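PDB 1VIM: uncharacterized protein AF_1796 from Archaeoglobus fulgidus, which is of unknown function but belongs to the PHI subfamily of the SIS family and may, like its relatives, bind a sugar phosphate and act as an isomerase. Local coordinates for residues Gly56-Gly59 with Tyr60-Lys63; Met67-His71 with Leu72-Val76; Thr160-Glu163 with Leu164-Ile168. All coordinates share one frame; numbering follows the deposited sequence. Where two conformers were deposited one is given.

Contact 1. Residues Gly56-Gly59 with Tyr60-Lys63; sequences GRSG and YIAK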
loop_
_atom_site.group_PDB
_atom_site.type_symbol
_atom_site.label_atom_id
_atom_site.label_comp_id
_atom_site.label_asym_id
_atom_site.label_seq_id
_atom_site.Cartn_x
_atom_site.Cartn_y
_atom_site.Cartn_z
ATOM N N GLY A 56 9.344 -5.082 3.959
ATOM C CA GLY A 56 10.195 -4.109 3.269
ATOM C C GLY A 56 10.388 -4.444 1.798
ATOM O O GLY A 56 9.449 -4.774 1.072
ATOM N N ARG A 57 11.635 -4.362 1.335
ATOM C CA ARG A 57 11.929 -4.685 -0.060
ATOM C C ARG A 57 11.576 -6.121 -0.449
ATOM O O ARG A 57 11.119 -6.359 -1.576
ATOM C CB ARG A 57 13.367 -4.324 -0.413
ATOM C CG ARG A 57 13.493 -2.824 -0.730
ATOM C CD ARG A 57 14.899 -2.261 -0.717
ATOM N NE ARG A 57 15.775 -3.022 -1.588
ATOM C CZ ARG A 57 16.474 -2.531 -2.620
ATOM N NH1 ARG A 57 16.345 -1.267 -3.017
ATOM N NH2 ARG A 57 17.279 -3.349 -3.288
ATOM N N SER A 58 11.696 -7.075 0.472
ATOM C CA SER A 58 11.242 -8.435 0.160
ATOM C C SER A 58 9.730 -8.504 0.003
ATOM O O SER A 58 9.231 -9.393 -0.699
ATOM C CB SER A 58 11.725 -9.423 1.208
ATOM O OG SER A 58 13.119 -9.672 0.992
ATOM N N GLY A 59 8.995 -7.597 0.651
ATOM C CA GLY A 59 7.568 -7.467 0.409
ATOM C C GLY A 59 7.258 -7.020 -1.010
ATOM O O GLY A 59 6.277 -7.464 -1.598
ATOM N N TYR A 60 8.076 -6.138 -1.566
ATOM C CA TYR A 60 7.884 -5.705 -2.943
ATOM C C TYR A 60 8.149 -6.840 -3.919
ATOM O O TYR A 60 7.450 -6.956 -4.936
ATOM C CB TYR A 60 8.738 -4.470 -3.288
ATOM C CG TYR A 60 8.613 -3.343 -2.284
ATOM C CD1 TYR A 60 7.406 -3.086 -1.611
ATOM C CD2 TYR A 60 9.726 -2.562 -1.986
ATOM C CE1 TYR A 60 7.334 -2.049 -0.659
ATOM C CE2 TYR A 60 9.668 -1.547 -1.028
ATOM C CZ TYR A 60 8.480 -1.304 -0.392
ATOM O OH TYR A 60 8.452 -0.329 0.573
ATOM N N ILE A 61 9.121 -7.697 -3.602
ATOM C CA ILE A 61 9.373 -8.879 -4.419
ATOM C C ILE A 61 8.191 -9.847 -4.322
ATOM O O ILE A 61 7.743 -10.403 -5.333
ATOM C CB ILE A 61 10.660 -9.572 -3.925
ATOM C CG1 ILE A 61 11.870 -8.654 -4.055
ATOM C CG2 ILE A 61 10.854 -10.920 -4.631
ATOM C CD1 ILE A 61 13.077 -9.207 -3.462
ATOM N N ALA A 62 7.669 -10.028 -3.111
ATOM C CA ALA A 62 6.529 -10.908 -2.891
ATOM C C ALA A 62 5.335 -10.410 -3.708
ATOM O O ALA A 62 4.636 -11.220 -4.326
ATOM C CB ALA A 62 6.188 -10.958 -1.424
ATOM N N LYS A 63 5.094 -9.096 -3.712
ATOM C CA LYS A 63 4.009 -8.514 -4.505
ATOM C C LYS A 63 4.220 -8.722 -5.999
ATOM O O LYS A 63 3.298 -9.100 -6.723
ATOM C CB LYS A 63 3.781 -7.042 -4.179
ATOM C CG LYS A 63 3.090 -6.802 -2.858
ATOM C CD LYS A 63 2.918 -5.305 -2.594
ATOM C CE LYS A 63 1.839 -5.169 -1.517
ATOM N NZ LYS A 63 1.391 -3.748 -1.375
#
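The ring of Tyr-60 has the carbonyl oxygen of Gly-56 over one face, with Gly-56 O 3.5 Å above the ring plane of Tyr-60 and over its centre. Arg-57 CA reaches the ring obliquely, 3.6 Å from Tyr-60 CD2. The side chain of Arg-57 crosses that of Tyr-60 at about a right angle, and its CG is 4.0 Å from Tyr-60 CD2. The planes of the Arg-57 guanidinium and the Tyr-60 ring are 62° apart. Tyr-60 CG sits beside its own backbone N (chi1 -50°), which turns the ring back over the first turn of the helix. Gly-56 O also accepts the N-H of Tyr-60, in the carbonyl plane, at 3.3 Å from Tyr-60 N. Against the ring the same oxygen merely packs. It also closes off the space beside Gly-59 CA.

The polar ends find partners beyond the turn. Tyr-60 OH bonds to Thr-82 of the fourth subunit, and Arg-57 pairs with Glu-163 and with Asp-171 of the second subunit. Gly-56 and Gly-59 are consistent with a glycine-rich turn of Rossmann type. The turn opens helix 56-71 of the beta-alpha-beta unit, just after strand 50-53. Ser-58 and Ile-61 pack between helix 160-181 and strand 92-96, and Ala-62 also meets that strand.

Contact 2. Residues Met67-His71 with Leu72-Val76; sequences MRLMH and LGYTV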
loop_
_atom_site.group_PDB
_atom_site.type_symbol
_atom_site.label_atom_id
_atom_site.label_comp_id
_atom_site.label_asym_id
_atom_site.label_seq_id
_atom_site.Cartn_x
_atom_site.Cartn_y
_atom_site.Cartn_z
ATOM N N MET A 67 1.584 -10.904 -8.246
ATOM C CA MET A 67 0.924 -10.348 -9.404
ATOM C C MET A 67 1.089 -11.309 -10.600
ATOM O O MET A 67 0.145 -11.594 -11.318
ATOM C CB MET A 67 1.498 -8.975 -9.732
ATOM C CG MET A 67 0.802 -8.330 -10.937
ATOM S SD MET A 67 1.497 -6.799 -11.484
ATOM C CE MET A 67 0.923 -5.645 -10.207
ATOM N N ARG A 68 2.293 -11.845 -10.796
ATOM C CA ARG A 68 2.506 -12.808 -11.876
ATOM C C ARG A 68 1.736 -14.101 -11.667
ATOM O O ARG A 68 1.218 -14.679 -12.647
ATOM C CB ARG A 68 3.985 -13.137 -12.007
ATOM C CG ARG A 68 4.686 -12.204 -12.884
ATOM C CD ARG A 68 4.383 -12.392 -14.422
ATOM N NE ARG A 68 5.254 -11.434 -15.040
ATOM C CZ ARG A 68 4.963 -10.175 -15.228
ATOM N NH1 ARG A 68 3.719 -9.731 -15.007
ATOM N NH2 ARG A 68 5.906 -9.349 -15.673
ATOM N N LEU A 69 1.662 -14.603 -10.439
ATOM C CA LEU A 69 0.838 -15.796 -10.201
ATOM C C LEU A 69 -0.608 -15.510 -10.581
ATOM O O LEU A 69 -1.287 -16.385 -11.122
ATOM C CB LEU A 69 0.940 -16.276 -8.740
ATOM C CG LEU A 69 2.275 -16.894 -8.305
ATOM C CD1 LEU A 69 2.194 -17.213 -6.831
ATOM C CD2 LEU A 69 2.642 -18.124 -9.138
ATOM N N MET A 70 -1.089 -14.298 -10.306
ATOM C CA MET A 70 -2.439 -13.931 -10.714
ATOM C C MET A 70 -2.539 -13.973 -12.248
ATOM O O MET A 70 -3.495 -14.522 -12.810
ATOM C CB MET A 70 -2.837 -12.580 -10.103
ATOM C CG MET A 70 -4.249 -12.106 -10.526
ATOM S SD MET A 70 -4.336 -11.266 -12.102
ATOM C CE MET A 70 -3.432 -9.698 -11.709
ATOM N N HIS A 71 -1.539 -13.437 -12.927
ATOM C CA HIS A 71 -1.505 -13.482 -14.395
ATOM C C HIS A 71 -1.569 -14.894 -14.941
ATOM O O HIS A 71 -2.180 -15.092 -15.999
ATOM C CB HIS A 71 -0.274 -12.771 -14.965
ATOM C CG HIS A 71 -0.227 -11.306 -14.643
ATOM N ND1 HIS A 71 0.936 -10.567 -14.678
ATOM C CD2 HIS A 71 -1.208 -10.437 -14.279
ATOM C CE1 HIS A 71 0.673 -9.314 -14.332
ATOM N NE2 HIS A 71 -0.619 -9.214 -14.067
ATOM N N LEU A 72 -0.955 -15.841 -14.238
ATOM C CA LEU A 72 -0.938 -17.252 -14.632
ATOM C C LEU A 72 -2.251 -17.974 -14.334
ATOM O O LEU A 72 -2.413 -19.155 -14.736
ATOM C CB LEU A 72 0.223 -17.977 -13.937
ATOM C CG LEU A 72 1.631 -17.500 -14.310
ATOM C CD1 LEU A 72 2.661 -18.183 -13.411
ATOM C CD2 LEU A 72 1.926 -17.814 -15.733
ATOM N N GLY A 73 -3.157 -17.311 -13.617
ATOM C CA GLY A 73 -4.475 -17.869 -13.339
ATOM C C GLY A 73 -4.634 -18.497 -11.971
ATOM O O GLY A 73 -5.675 -19.100 -11.698
ATOM N N TYR A 74 -3.648 -18.321 -11.083
ATOM C CA TYR A 74 -3.801 -18.822 -9.719
ATOM C C TYR A 74 -4.676 -17.895 -8.883
ATOM O O TYR A 74 -4.786 -16.683 -9.166
ATOM C CB TYR A 74 -2.442 -18.973 -9.013
ATOM C CG TYR A 74 -1.554 -20.046 -9.602
ATOM C CD1 TYR A 74 -1.766 -21.382 -9.290
ATOM C CD2 TYR A 74 -0.521 -19.726 -10.472
ATOM C CE1 TYR A 74 -0.969 -22.380 -9.837
ATOM C CE2 TYR A 74 0.301 -20.720 -11.021
ATOM C CZ TYR A 74 0.065 -22.037 -10.692
ATOM O OH TYR A 74 0.873 -23.022 -11.218
ATOM N N THR A 75 -5.236 -18.452 -7.821
ATOM C CA THR A 75 -5.904 -17.670 -6.798
ATOM C C THR A 75 -4.839 -17.318 -5.758
ATOM O O THR A 75 -4.295 -18.188 -5.074
ATOM C CB THR A 75 -7.023 -18.478 -6.149
ATOM O OG1 THR A 75 -7.996 -18.779 -7.164
ATOM C CG2 THR A 75 -7.768 -17.639 -5.140
ATOM N N VAL A 76 -4.536 -16.033 -5.664
ATOM C CA VAL A 76 -3.369 -15.591 -4.906
ATOM C C VAL A 76 -3.681 -14.299 -4.162
ATOM O O VAL A 76 -4.444 -13.465 -4.626
ATOM C CB VAL A 76 -2.122 -15.449 -5.827
ATOM C CG1 VAL A 76 -2.385 -14.515 -6.977
ATOM C CG2 VAL A 76 -0.865 -15.066 -5.063
HETATM O O HOH W 1 -5.795 -15.325 -11.549
#
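Leu-69 crosses Tyr-74 obliquely, with its CD2 methyl against the CD2 and CE2 atoms of the ring, 3.8 Å from Tyr-74 CD2. The other methyl, Leu-69 CD1, meets Val-76 CG2 at 4.1 Å, and these two side chains cross at about a right angle. Leu-69 CG lies beside its backbone N (chi1 -70°), and its two methyls divide between the tyrosine and the valine. Val-76 CG1 takes the position between backbone N and carbonyl carbon (chi1 56°). From there it touches Met-70 CB at 3.7 Å.

Leu-69 O lies at the edge of the Tyr-74 ring, near its plane. It also accepts the N-H of Tyr-74, at 3.1 Å from Tyr-74 N. Tyr-74 OH bonds to Asp-45, and Lys-181 makes a cation-pi contact with the ring. A serine in place of Tyr-74 would probably leave Leu-69 CD2 without its ring neighbour and Asp-45 without this hydroxyl partner.

Within the last turn, Arg-68 NH1 donates to His-71 ND1 at 2.9 Å. The bond lies in the plane of both flat groups. Met-67 O sits over one face of the imidazole.

A water donates to both Met-70 O and Tyr-74 O and bridges them. Gly-73 has positive phi (100°), where a side chain would strike the preceding carbonyl. With the bonds from Gly-73 N to Met-70 O and from Tyr-74 N to Leu-69 O, this is a Schellman motif. It ends helix 56-71 and turns the chain into strand 76-78, completing the beta-alpha-beta crossover from strand 50-53.

Contact 3. Residues Thr160-Glu163 with Leu164-Ile168; sequences TMFE and LTAMI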
loop_
_atom_site.group_PDB
_atom_site.type_symbol
_atom_site.label_atom_id
_atom_site.label_comp_id
_atom_site.label_asym_id
_atom_site.label_seq_id
_atom_site.Cartn_x
_atom_site.Cartn_y
_atom_site.Cartn_z
ATOM N N THR A 160 20.626 -6.530 -0.441
ATOM C CA THR A 160 20.352 -6.251 -1.856
ATOM C C THR A 160 20.602 -7.439 -2.765
ATOM O O THR A 160 19.815 -7.693 -3.668
ATOM C CB THR A 160 21.262 -5.077 -2.298
ATOM O OG1 THR A 160 20.800 -3.856 -1.696
ATOM C CG2 THR A 160 21.181 -4.815 -3.807
ATOM N N MET A 161 21.720 -8.128 -2.582
ATOM C CA MET A 161 21.996 -9.236 -3.490
ATOM C C MET A 161 20.998 -10.376 -3.357
ATOM O O MET A 161 20.572 -10.924 -4.366
ATOM C CB MET A 161 23.422 -9.745 -3.333
ATOM C CG MET A 161 23.932 -10.534 -4.536
ATOM S SD MET A 161 23.849 -9.665 -6.144
ATOM C CE MET A 161 24.490 -8.030 -5.603
ATOM N N PHE A 162 20.607 -10.721 -2.134
ATOM C CA PHE A 162 19.539 -11.702 -1.961
ATOM C C PHE A 162 18.274 -11.223 -2.698
ATOM O O PHE A 162 17.606 -11.999 -3.401
ATOM C CB PHE A 162 19.173 -11.923 -0.481
ATOM C CG PHE A 162 17.880 -12.665 -0.319
ATOM C CD1 PHE A 162 17.850 -14.048 -0.527
ATOM C CD2 PHE A 162 16.684 -11.979 -0.048
ATOM C CE1 PHE A 162 16.642 -14.757 -0.447
ATOM C CE2 PHE A 162 15.480 -12.672 0.022
ATOM C CZ PHE A 162 15.452 -14.058 -0.168
ATOM N N GLU A 163 17.914 -9.955 -2.537
ATOM C CA GLU A 163 16.647 -9.476 -3.089
ATOM C C GLU A 163 16.648 -9.544 -4.607
ATOM O O GLU A 163 15.714 -10.054 -5.205
ATOM C CB GLU A 163 16.387 -8.048 -2.625
ATOM C CG GLU A 163 16.198 -7.987 -1.117
ATOM C CD GLU A 163 16.239 -6.612 -0.569
ATOM O OE1 GLU A 163 16.491 -5.671 -1.339
ATOM O OE2 GLU A 163 16.053 -6.508 0.668
ATOM N N LEU A 164 17.735 -9.107 -5.238
ATOM C CA LEU A 164 17.807 -9.198 -6.700
ATOM C C LEU A 164 17.801 -10.642 -7.169
ATOM O O LEU A 164 17.144 -10.984 -8.146
ATOM C CB LEU A 164 19.098 -8.516 -7.203
ATOM C CG LEU A 164 19.139 -7.017 -7.058
ATOM C CD1 LEU A 164 20.504 -6.522 -7.496
ATOM C CD2 LEU A 164 17.999 -6.371 -7.846
ATOM N N THR A 165 18.521 -11.493 -6.471
ATOM C CA THR A 165 18.614 -12.874 -6.911
ATOM C C THR A 165 17.260 -13.568 -6.733
ATOM O O THR A 165 16.848 -14.362 -7.584
ATOM C CB THR A 165 19.711 -13.603 -6.121
ATOM O OG1 THR A 165 20.953 -12.895 -6.272
ATOM C CG2 THR A 165 19.991 -14.997 -6.721
ATOM N N ALA A 166 16.570 -13.274 -5.636
ATOM C CA ALA A 166 15.259 -13.853 -5.385
ATOM C C ALA A 166 14.248 -13.375 -6.440
ATOM O O ALA A 166 13.446 -14.165 -6.947
ATOM C CB ALA A 166 14.782 -13.522 -3.949
ATOM N N MET A 167 14.302 -12.097 -6.804
ATOM C CA MET A 167 13.424 -11.587 -7.843
ATOM C C MET A 167 13.674 -12.320 -9.149
ATOM O O MET A 167 12.721 -12.756 -9.829
ATOM C CB MET A 167 13.629 -10.078 -8.038
ATOM C CG MET A 167 12.560 -9.448 -8.947
ATOM S SD MET A 167 10.783 -9.521 -8.359
ATOM C CE MET A 167 10.073 -11.094 -9.108
ATOM N N ILE A 168 14.941 -12.479 -9.511
ATOM C CA ILE A 168 15.276 -13.129 -10.775
ATOM C C ILE A 168 14.847 -14.600 -10.738
ATOM O O ILE A 168 14.263 -15.120 -11.703
ATOM C CB ILE A 168 16.796 -12.995 -11.023
ATOM C CG1 ILE A 168 17.121 -11.558 -11.421
ATOM C CG2 ILE A 168 17.242 -13.958 -12.129
ATOM C CD1 ILE A 168 18.591 -11.196 -11.275
#
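Thr-165 and Met-161 meet through one carbonyl that takes two bonds. Met-161 O accepts the hydroxyl of Thr-165, with OG1 2.8 Å away. It also accepts the backbone N-H of the same residue, from Thr-165 N at 3.0 Å. The two donors come from opposite faces of the carbonyl plane. Thr-165 OG1 lies beside its own backbone N (chi1 -56°), which brings the hydroxyl back to the carbonyl one turn earlier. The hydroxyl of this buried residue is therefore satisfied by its own helix.

The other carbonyls of this turn follow the usual helical pattern. Thr-160 O takes the N-H of Leu-164 at 3.0 Å from Leu-164 N, in a nearly straight bond (N-H...O 171°). Phe-162 O takes that of Ala-166, and Glu-163 O that of Met-167.

These residues form the start of helix 160-181. In this SIS-family fold the helix lies against helix 56-71, which follows the glycine-rich turn after strand 50-53. Met-161 and Leu-164 pack on Phe-17 of helix 12-31.

Two more side-chain oxygens find partners outside the turn. Thr-160 OG1 bonds to Pro-157 O and to Arg-68 of the second subunit. Glu-163 OE1 has its salt bridge with Arg-57, and Arg-68 of the second subunit adds a long, weak ion pair.

Ala-166 CB lies over one face of the Phe-162 ring, offset toward the rim, in a CH-pi contact 4.2 Å from the ring centroid. The side chains of Thr-160 and Leu-164 run side by side and point the same way, with Thr-160 CG2 4.1 Å from Leu-164 CD1.

From the N terminus, contact 1 comes first, at the start of helix 56-71. Contact 2 follows at the end of the same helix, where the chain turns toward strand 76-78. Their centres lie about 16 Å apart. Contact 3 opens much later, on helix 160-181. All three are local and lie in series: none encloses a long loop, and none nests in or crosses another. Contacts 1 and 3 touch directly. Besides their salt bridge, Ile-61 packs on Glu-163 and Ser-58 on Phe-162. This ties the two helices together. Contacts 2 and 3 do not touch, their nearest atoms being about 7 Å apart. All three contacts reach the second subunit.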